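Long-range contacts in putative major capsid protein (Cafeteriavirus-dependent mavirus, PDB 6G44), which probably forms the icosahedral shell of the virophage, assembling as trimers of a double jelly-roll protein: residues H324-N329 with M450-T455; N330-F335 with S474-L479; K362-V367 with A444-N449; G368-L373 with S431-K436. All blocks are in the same frame, centred on the assembly; numbering follows the deposited sequence.

Contact 1: H324-N329 with M450-T455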
# COMPACT_ATOMS: atom_id res chain seq x y z
N HIS C 324 -1.51 37.72 16.39
CA HIS C 324 -1.30 38.39 17.65
C HIS C 324 -0.68 37.38 18.61
O HIS C 324 -0.66 36.16 18.33
CB HIS C 324 -2.63 38.92 18.19
CG HIS C 324 -3.28 39.92 17.28
ND1 HIS C 324 -2.63 41.07 16.86
CD2 HIS C 324 -4.50 39.94 16.69
CE1 HIS C 324 -3.43 41.76 16.07
NE2 HIS C 324 -4.57 41.09 15.95
N SER C 325 -0.16 37.83 19.75
CA SER C 325 0.38 36.92 20.74
C SER C 325 -0.74 36.03 21.26
O SER C 325 -1.83 36.52 21.54
CB SER C 325 1.08 37.68 21.89
OG SER C 325 1.68 36.79 22.82
N MET C 326 -0.48 34.73 21.30
CA MET C 326 -1.44 33.74 21.77
C MET C 326 -0.99 33.24 23.14
O MET C 326 0.08 32.63 23.28
CB MET C 326 -1.51 32.56 20.78
CG MET C 326 -2.01 32.99 19.41
SD MET C 326 -1.91 31.66 18.18
CE MET C 326 -0.16 31.57 17.83
N ALA C 327 -1.83 33.52 24.15
CA ALA C 327 -1.56 33.17 25.54
C ALA C 327 -2.12 31.78 25.81
O ALA C 327 -3.30 31.54 25.58
CB ALA C 327 -2.24 34.19 26.46
N MET C 328 -1.27 30.87 26.27
CA MET C 328 -1.68 29.51 26.61
C MET C 328 -1.32 29.22 28.05
O MET C 328 -0.24 29.56 28.49
CB MET C 328 -1.01 28.51 25.67
CG MET C 328 -1.61 28.60 24.27
SD MET C 328 -0.72 27.64 23.02
CE MET C 328 0.51 28.79 22.52
N ASN C 329 -2.21 28.54 28.77
CA ASN C 329 -1.95 28.22 30.19
C ASN C 329 -1.14 26.93 30.42
O ASN C 329 -0.77 26.60 31.55
CB ASN C 329 -3.27 28.12 30.97
CG ASN C 329 -4.04 29.43 30.97
OD1 ASN C 329 -3.45 30.50 31.13
ND2 ASN C 329 -5.35 29.34 30.84
N MET C 450 2.85 32.46 22.41
CA MET C 450 3.34 32.12 21.07
C MET C 450 2.85 33.14 20.04
O MET C 450 1.72 33.60 20.09
CB MET C 450 2.86 30.72 20.68
CG MET C 450 3.33 30.26 19.30
SD MET C 450 2.68 28.64 18.77
CE MET C 450 3.83 27.61 19.61
N GLN C 451 3.70 33.42 19.05
CA GLN C 451 3.33 34.18 17.90
C GLN C 451 3.85 33.42 16.67
O GLN C 451 4.95 32.87 16.71
CB GLN C 451 3.96 35.58 17.97
CG GLN C 451 3.52 36.56 16.91
CD GLN C 451 3.84 38.00 17.31
OE1 GLN C 451 4.96 38.31 17.68
NE2 GLN C 451 2.85 38.88 17.24
N VAL C 452 3.04 33.38 15.63
CA VAL C 452 3.38 32.67 14.37
C VAL C 452 3.33 33.64 13.21
O VAL C 452 2.31 34.28 12.99
CB VAL C 452 2.39 31.50 14.14
CG1 VAL C 452 2.61 30.85 12.78
CG2 VAL C 452 2.55 30.48 15.27
N GLN C 453 4.42 33.71 12.45
CA GLN C 453 4.49 34.46 11.19
C GLN C 453 4.55 33.42 10.05
O GLN C 453 5.39 32.52 10.12
CB GLN C 453 5.76 35.31 11.17
CG GLN C 453 6.01 36.03 9.85
CD GLN C 453 7.41 36.57 9.73
OE1 GLN C 453 8.27 35.94 9.11
NE2 GLN C 453 7.67 37.71 10.38
N ALA C 454 3.68 33.55 9.06
CA ALA C 454 3.70 32.69 7.88
C ALA C 454 3.90 33.56 6.65
O ALA C 454 3.20 34.56 6.51
CB ALA C 454 2.40 31.92 7.73
N THR C 455 4.82 33.16 5.78
CA THR C 455 5.01 33.76 4.47
C THR C 455 4.45 32.78 3.44
O THR C 455 4.77 31.57 3.50
CB THR C 455 6.51 34.06 4.22
OG1 THR C 455 7.04 34.84 5.31
CG2 THR C 455 6.70 34.81 2.93

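Contact 2: N330-F335 with S474-L479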
# COMPACT_ATOMS: atom_id res chain seq x y z
N ASN C 330 -0.86 26.19 29.34
CA ASN C 330 -0.16 24.92 29.39
C ASN C 330 0.38 24.68 27.96
O ASN C 330 0.00 25.41 27.05
CB ASN C 330 -1.10 23.82 29.87
CG ASN C 330 -2.34 23.71 29.01
OD1 ASN C 330 -2.27 23.24 27.87
ND2 ASN C 330 -3.49 24.16 29.55
N VAL C 331 1.21 23.66 27.81
CA VAL C 331 1.95 23.43 26.55
C VAL C 331 1.28 22.29 25.76
O VAL C 331 1.30 21.15 26.22
CB VAL C 331 3.42 23.11 26.85
CG1 VAL C 331 4.19 22.91 25.54
CG2 VAL C 331 4.07 24.21 27.68
N PRO C 332 0.64 22.61 24.61
CA PRO C 332 0.06 21.52 23.80
C PRO C 332 1.06 20.54 23.22
O PRO C 332 2.24 20.85 23.06
CB PRO C 332 -0.65 22.25 22.66
CG PRO C 332 -0.92 23.63 23.20
CD PRO C 332 0.27 23.92 24.06
N SER C 333 0.54 19.39 22.86
CA SER C 333 1.30 18.33 22.21
C SER C 333 1.69 18.68 20.79
O SER C 333 2.81 18.32 20.34
CB SER C 333 0.46 17.06 22.19
OG SER C 333 1.11 16.02 21.47
N MET C 334 0.80 19.35 20.07
CA MET C 334 1.07 19.65 18.67
C MET C 334 0.33 20.91 18.26
O MET C 334 -0.70 21.26 18.83
CB MET C 334 0.67 18.47 17.76
CG MET C 334 1.20 18.57 16.32
SD MET C 334 0.79 17.15 15.25
CE MET C 334 1.80 15.87 15.94
N PHE C 335 0.87 21.57 17.24
CA PHE C 335 0.27 22.70 16.59
C PHE C 335 0.10 22.43 15.12
O PHE C 335 0.84 21.62 14.54
CB PHE C 335 1.17 23.95 16.76
CG PHE C 335 1.33 24.37 18.19
CD1 PHE C 335 0.38 25.23 18.73
CD2 PHE C 335 2.37 23.90 18.97
CE1 PHE C 335 0.47 25.63 20.05
CE2 PHE C 335 2.46 24.32 20.31
CZ PHE C 335 1.50 25.17 20.82
N SER C 474 -4.19 24.27 18.12
CA SER C 474 -3.51 23.39 19.08
C SER C 474 -4.20 22.05 19.11
O SER C 474 -5.42 21.97 18.97
CB SER C 474 -3.49 23.95 20.49
OG SER C 474 -4.80 24.17 20.94
N ILE C 475 -3.41 21.00 19.34
CA ILE C 475 -3.92 19.67 19.58
C ILE C 475 -3.41 19.30 20.95
O ILE C 475 -2.20 19.14 21.13
CB ILE C 475 -3.47 18.65 18.51
CG1 ILE C 475 -3.94 19.13 17.12
CG2 ILE C 475 -4.04 17.28 18.83
CD1 ILE C 475 -2.86 19.61 16.20
N ARG C 476 -4.31 19.17 21.92
CA ARG C 476 -3.91 18.88 23.30
C ARG C 476 -4.29 17.46 23.71
O ARG C 476 -5.38 16.97 23.37
CB ARG C 476 -4.57 19.84 24.28
CG ARG C 476 -3.98 21.23 24.28
CD ARG C 476 -4.67 22.03 25.37
NE ARG C 476 -3.93 23.24 25.69
CZ ARG C 476 -4.14 24.43 25.14
NH1 ARG C 476 -3.40 25.46 25.53
NH2 ARG C 476 -5.07 24.61 24.21
N ASP C 477 -3.42 16.84 24.49
CA ASP C 477 -3.71 15.53 25.08
C ASP C 477 -4.78 15.76 26.16
O ASP C 477 -4.67 16.65 27.00
CB ASP C 477 -2.44 14.93 25.67
CG ASP C 477 -1.35 14.65 24.61
OD1 ASP C 477 -1.66 14.57 23.41
OD2 ASP C 477 -0.21 14.47 24.99
N ASN C 478 -5.82 14.94 26.10
CA ASN C 478 -7.04 15.16 26.87
C ASN C 478 -7.70 13.81 27.04
O ASN C 478 -7.84 13.05 26.09
CB ASN C 478 -7.92 16.12 26.12
CG ASN C 478 -9.16 16.50 26.88
OD1 ASN C 478 -9.06 17.05 27.97
ND2 ASN C 478 -10.32 16.26 26.29
N LEU C 479 -8.11 13.52 28.28
CA LEU C 479 -8.71 12.22 28.58
C LEU C 479 -10.12 12.39 29.10
O LEU C 479 -10.41 13.36 29.80
CB LEU C 479 -7.93 11.49 29.63
CG LEU C 479 -6.48 11.11 29.32
CD1 LEU C 479 -5.91 10.24 30.44
CD2 LEU C 479 -6.27 10.49 27.96

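Contact 3: K362-V367 with A444-N449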
# COMPACT_ATOMS: atom_id res chain seq x y z
N LYS C 362 7.69 32.46 17.55
CA LYS C 362 8.18 33.03 18.82
C LYS C 362 7.50 32.27 19.94
O LYS C 362 6.29 32.12 19.90
CB LYS C 362 7.83 34.51 18.89
CG LYS C 362 8.00 35.15 20.26
CD LYS C 362 7.71 36.64 20.17
CE LYS C 362 7.92 37.36 21.50
NZ LYS C 362 7.04 36.82 22.58
N VAL C 363 8.27 31.79 20.92
CA VAL C 363 7.69 31.24 22.15
C VAL C 363 8.37 31.97 23.30
O VAL C 363 9.58 31.85 23.45
CB VAL C 363 7.87 29.72 22.31
CG1 VAL C 363 7.31 29.23 23.65
CG2 VAL C 363 7.21 28.97 21.15
N ASP C 364 7.58 32.70 24.09
CA ASP C 364 8.12 33.52 25.20
C ASP C 364 9.21 34.45 24.63
O ASP C 364 8.94 35.12 23.63
CB ASP C 364 8.56 32.60 26.35
CG ASP C 364 7.42 31.76 26.91
OD1 ASP C 364 6.25 32.13 26.72
OD2 ASP C 364 7.70 30.73 27.58
N SER C 365 10.43 34.47 25.18
CA SER C 365 11.50 35.36 24.71
C SER C 365 12.26 34.83 23.50
O SER C 365 13.15 35.50 22.98
CB SER C 365 12.52 35.61 25.83
OG SER C 365 11.90 36.18 26.96
N ASP C 366 11.93 33.61 23.05
CA ASP C 366 12.66 32.94 21.98
C ASP C 366 11.99 33.23 20.64
O ASP C 366 10.87 32.79 20.40
CB ASP C 366 12.63 31.44 22.28
CG ASP C 366 13.72 30.68 21.60
OD1 ASP C 366 14.20 31.08 20.51
OD2 ASP C 366 14.12 29.64 22.16
N VAL C 367 12.68 33.96 19.77
CA VAL C 367 12.10 34.52 18.54
C VAL C 367 12.75 33.96 17.28
O VAL C 367 13.87 33.47 17.30
CB VAL C 367 12.20 36.06 18.51
CG1 VAL C 367 11.52 36.65 19.75
CG2 VAL C 367 13.64 36.53 18.44
N ALA C 444 3.12 20.08 29.87
CA ALA C 444 3.57 20.86 31.04
C ALA C 444 2.51 21.89 31.39
O ALA C 444 1.97 22.58 30.53
CB ALA C 444 4.87 21.57 30.74
N ASN C 445 2.25 22.03 32.70
CA ASN C 445 1.35 23.09 33.17
C ASN C 445 2.08 24.43 33.30
O ASN C 445 2.01 25.11 34.33
CB ASN C 445 0.70 22.69 34.50
CG ASN C 445 -0.43 23.62 34.88
OD1 ASN C 445 -0.99 24.31 34.03
ND2 ASN C 445 -0.76 23.65 36.17
N LYS C 446 2.76 24.83 32.25
CA LYS C 446 3.55 26.04 32.23
C LYS C 446 2.89 26.97 31.23
O LYS C 446 2.60 26.55 30.09
CB LYS C 446 4.97 25.74 31.77
CG LYS C 446 5.84 26.99 31.65
CD LYS C 446 7.23 26.72 31.10
CE LYS C 446 7.87 28.03 30.69
NZ LYS C 446 8.00 28.99 31.84
N SER C 447 2.64 28.22 31.62
CA SER C 447 2.05 29.20 30.73
C SER C 447 3.09 29.65 29.70
O SER C 447 4.26 29.87 30.05
CB SER C 447 1.52 30.41 31.52
OG SER C 447 0.51 30.02 32.44
N ILE C 448 2.67 29.78 28.46
CA ILE C 448 3.52 30.26 27.37
C ILE C 448 2.78 31.27 26.52
O ILE C 448 1.55 31.31 26.49
CB ILE C 448 4.06 29.11 26.47
CG1 ILE C 448 2.90 28.31 25.83
CG2 ILE C 448 5.00 28.24 27.28
CD1 ILE C 448 3.37 27.32 24.77
N ASN C 449 3.55 32.09 25.81
CA ASN C 449 3.00 32.97 24.78
C ASN C 449 3.66 32.63 23.46
O ASN C 449 4.86 32.46 23.41
CB ASN C 449 3.26 34.43 25.13
CG ASN C 449 2.63 34.84 26.45
OD1 ASN C 449 1.44 34.65 26.67
ND2 ASN C 449 3.43 35.39 27.34

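Contact 4: G368-L373 with S431-K436. With SO4 (sulfate ion), chain B.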
# COMPACT_ATOMS: atom_id res chain seq x y z
N GLY C 368 12.00 34.03 16.18
CA GLY C 368 12.53 33.71 14.85
C GLY C 368 12.78 32.23 14.61
O GLY C 368 13.58 31.87 13.73
N ILE C 369 12.12 31.36 15.37
CA ILE C 369 12.41 29.93 15.26
C ILE C 369 11.86 29.44 13.90
O ILE C 369 10.74 29.79 13.53
CB ILE C 369 11.78 29.12 16.40
CG1 ILE C 369 12.24 29.65 17.77
CG2 ILE C 369 12.12 27.63 16.25
CD1 ILE C 369 11.26 29.34 18.87
N PHE C 370 12.68 28.65 13.21
CA PHE C 370 12.41 28.11 11.86
C PHE C 370 12.66 29.11 10.72
O PHE C 370 12.41 28.77 9.58
CB PHE C 370 11.00 27.50 11.69
CG PHE C 370 10.66 26.35 12.61
CD1 PHE C 370 11.63 25.50 13.16
CD2 PHE C 370 9.33 26.09 12.87
CE1 PHE C 370 11.25 24.43 13.98
CE2 PHE C 370 8.96 25.03 13.69
CZ PHE C 370 9.92 24.20 14.22
N ARG C 371 13.20 30.29 11.02
CA ARG C 371 13.49 31.26 9.95
C ARG C 371 14.45 30.75 8.87
O ARG C 371 14.40 31.25 7.75
CB ARG C 371 14.01 32.59 10.51
CG ARG C 371 15.35 32.52 11.18
CD ARG C 371 15.64 33.82 11.94
NE ARG C 371 15.88 34.93 11.01
CZ ARG C 371 17.06 35.24 10.46
NH1 ARG C 371 18.17 34.55 10.71
NH2 ARG C 371 17.13 36.28 9.63
N GLU C 372 15.28 29.76 9.19
CA GLU C 372 16.22 29.21 8.21
C GLU C 372 15.64 28.06 7.39
O GLU C 372 16.35 27.47 6.58
CB GLU C 372 17.52 28.77 8.89
CG GLU C 372 18.24 29.88 9.68
CD GLU C 372 18.67 31.10 8.84
OE1 GLU C 372 18.84 30.99 7.60
OE2 GLU C 372 18.83 32.19 9.45
N LEU C 373 14.35 27.73 7.60
CA LEU C 373 13.71 26.67 6.80
C LEU C 373 13.07 27.19 5.53
O LEU C 373 12.45 28.25 5.55
CB LEU C 373 12.61 25.98 7.60
CG LEU C 373 13.08 25.27 8.87
CD1 LEU C 373 11.90 24.50 9.47
CD2 LEU C 373 14.29 24.34 8.67
N SER C 431 8.67 20.07 20.86
CA SER C 431 10.01 19.47 20.74
C SER C 431 10.70 19.78 19.41
O SER C 431 11.93 19.80 19.35
CB SER C 431 9.95 17.97 21.03
OG SER C 431 9.02 17.28 20.20
N ASP C 432 9.94 20.07 18.37
CA ASP C 432 10.55 20.47 17.09
C ASP C 432 11.24 21.82 17.14
O ASP C 432 12.06 22.14 16.27
CB ASP C 432 9.54 20.47 15.95
CG ASP C 432 8.98 19.10 15.67
OD1 ASP C 432 9.74 18.10 15.75
OD2 ASP C 432 7.76 19.01 15.37
N LEU C 433 10.90 22.64 18.12
CA LEU C 433 11.39 24.04 18.21
C LEU C 433 12.79 24.17 18.79
O LEU C 433 13.39 25.24 18.64
CB LEU C 433 10.42 24.86 19.08
CG LEU C 433 8.98 24.99 18.56
CD1 LEU C 433 8.10 25.58 19.65
CD2 LEU C 433 8.89 25.84 17.31
N GLY C 434 13.32 23.13 19.43
CA GLY C 434 14.66 23.18 20.00
C GLY C 434 14.83 24.30 20.99
O GLY C 434 15.88 24.96 21.02
N LEU C 435 13.84 24.51 21.85
CA LEU C 435 13.83 25.67 22.74
C LEU C 435 14.91 25.54 23.79
O LEU C 435 15.15 24.46 24.34
CB LEU C 435 12.48 25.84 23.44
CG LEU C 435 11.25 26.11 22.55
CD1 LEU C 435 9.96 26.00 23.34
CD2 LEU C 435 11.32 27.47 21.90
N LYS C 436 15.56 26.66 24.08
CA LYS C 436 16.52 26.66 25.17
C LYS C 436 15.81 26.43 26.52
O LYS C 436 16.42 25.84 27.43
CB LYS C 436 17.43 27.89 25.16
CG LYS C 436 16.76 29.24 25.33
CD LYS C 436 17.81 30.36 25.44
CE LYS C 436 18.57 30.31 26.76
NZ LYS C 436 19.37 31.54 27.03
S SO4 B . 16.33 28.57 12.94
O1 SO4 B . 16.47 30.05 13.00
O2 SO4 B . 15.76 28.25 11.62
O3 SO4 B . 15.41 28.14 14.04
O4 SO4 B . 17.67 27.96 13.09

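Contact 1: H324-N329 with M450-T455
Met326 sets CG anti to its own carbonyl carbon, runs extended through chi2 and bends at chi3 (-74°), so that its CE methyl curls back against the partner strand. Met328 adopts the same shape, while Met450 places CG anti to its backbone N, beside the carbonyl carbon. These torsions bring two thioether methyls onto the stem of Met450: CE of Met328 lies 3.6 Å from CB of Met450, crossing it obliquely, and CE of Met326 reaches CG of Met450 at 4.0 Å. The Met326 methyl also touches CG2 of Val452 at 3.9 Å, so it bridges two residues of 450-455.

The backbone supplies the polar part. Met326 and Met450 form an antiparallel hydrogen-bonded pair, with N of Met326 2.8 Å from O of Met450 and N of Met450 2.9 Å from O of Met326. The second bond is nearly straight (165° at the hydrogen) and lies on a carbonyl lone pair. The short strand segments run antiparallel but strongly twisted, at 142°. Gln451 stretches its extended side chain past Ser325, and its NE2 donates to the carbonyl of Thr323.

The ladder continues in both directions along the strands, from Met328 to Ile448 and from Val452 to Thr323. Backbone bonding of Gln451 with Lys362 joins 448-457 to 355-363 as well, so it lies between the two strands. On the face carrying the methionines, Met326 and Val452 rest on Val472 of strand 464-482, which belongs to a second sheet, an arrangement consistent with the two-sheet sandwich of a jelly roll.

Contact 2: N330-F335 with S474-L479
The tight part of this contact centres on Arg476 and the backbone of Ile475. Asn330 holds CG in the crowded position between its backbone N and carbonyl carbon (chi1 56°), presenting OD1 to Arg476. NE of Arg476 meets OD1 of Asn330 at 2.7 Å, nearly straight, on an amide lone pair and in the guanidinium plane; NH1 adds a weak bond to the same oxygen. The amide and guanidinium planes stand 79° apart. CG of Pro332 covers one guanidinium face, offset toward its rim, and touches CB of Ser474 at 3.7 Å. NH2 of Arg476 forms a salt bridge with Glu296, whose OE2 also bonds Ser474 OG, so the guanidinium is fixed from several directions.

A classic beta bulge sets two residues, Ser333 and Met334, opposite the single Ile475. O of Ile475 receives N of Met334 at 3.2 Å and, weakly, N of Ser333, while N of Ile475 returns a 2.8 Å bond to O of Met334. The Ile475 side chain makes a wider apolar contact, CD1 running alongside Met334 at 4.0 Å from its CB.

The loose side is at Asp477, which buries little here and merely borders CB of Ser333; its OD2 bonds Asn443.

Strand 464-482 is flanked here by 334-341 and 286-305, while Leu492 of strand 488-492 packs on Asn330 and Arg476, and Asp477 touches Ala32 of the second subunit.

Contact 3: K362-V367 with A444-N449
Two hydrogen bonds join the segments, and Asp364 takes part in both. Its backbone N donates to O of Asn449 at 2.8 Å, almost straight (169°) and in the carbonyl plane. In return, N of Asn449 reaches OD1 of Asp364 at 2.8 Å, meeting that oxygen nearly along its C-O axis. The carboxylate therefore accepts where a strand partner would ordinarily offer a main-chain carbonyl. The main-chain O of Asp364 is engaged elsewhere, by NZ of Lys362 at 2.8 Å, the lysine being extended until a bend at chi4 (-60°) swings the ammonium over the carbonyl plane. A CA-H...O contact supplements the pair, CA of Val363 lying 3.3 Å from O of Asn449.

A type II' turn from Val363 to Asp366, closed by mutual backbone bonds between those two residues, accompanies this geometry. It makes the tight hairpin linking strands 355-363 and 366-369 in the four-stranded sheet, and positive phi at Asp364 (54°) turns the chain away from strand 448-457 just as its side chain reaches back.

Charge plays a looser part. NZ of Lys446 stands 4.6 Å from OD2 of Asp364, without contact, and has a long, weak ion pair with Asp437; the nearby positive charge would probably help keep the carboxylate ionised.

Van der Waals contact is sparse: the Ile448 CG2 methyl lies 3.7 Å from OD2 of Asp364, the two side chains crossing at about a right angle. The one apolar side-chain pair is CG1 of Val363 with CB of Ile448 at 4.3 Å, and the valine is backed by Met450 and Leu433.

Contact 4: G368-L373 with S431-K436
Ile369 and Phe370 carry the whole contact from one side, meeting Asp432, Leu433 and Leu435 without a hydrogen bond between the segments. CE1 of Phe370 comes 3.3 Å from the carbonyl O of Asp432, which sits at the ring edge and in its plane, where aromatic hydrogens carry slight positive charge. CZ of Phe370 also meets CD2 of Leu433 at 3.6 Å. Ile369 branches to two leucines: its CG2 touches CD2 of Leu433 at 3.8 Å, and its CD1 touches CD2 of Leu435 at 3.6 Å, each pair crossing at about a right angle. CG2 of Ile369 additionally lies over one face of the Phe370 ring, toward the rim.

Consecutive turns, type II from Gly368 to Arg371 and type I from Phe370 to Leu373, present these side chains. Their amides grip a sulfate, probably from the crystallisation liquor: N of Phe370 bonds its O3 at 2.9 Å and N of Glu372 its O2 at 2.9 Å, while Thr41 N of the second subunit also donates. In segment 431-436, OD2 of Asp432 accepts from Arg429 N and Asn385 ND2, which probably helps to position the Asp432 backbone.

Farther out, Leu381 of helix 375-384 packs on Phe370 and Asp432, as do Tyr39 and Ile37 of the second subunit, respectively. Gly368, with positive phi (72°), and Ile369 stand together opposite Ile361 as a G1 beta bulge that ends the outer strand 366-369 of this sheet at the subunit interface.

In the fold
From the N terminus, 324-329 opens the loop that contact 1 closes at 450-455, and 330-335 immediately opens a longer one, closed at 474-479 by contact 2; the two therefore cross. Contact 3 (362-367 with 444-449) is nested inside both, and contact 4 (368-373 with 431-436) inside contact 3. Contacts 1 and 3 share strand 448-457 and join it to its neighbours on either side, in one four-stranded sheet. Contact 2 belongs to a second, five-stranded sheet that includes 334-341 and 464-482, meeting contact 1 where Phe335 packs on Met450 and Met328. Contact 4 ties the end of strand 366-369 to the loop after 425-428, and touches contact 3 through Val363 and Leu433.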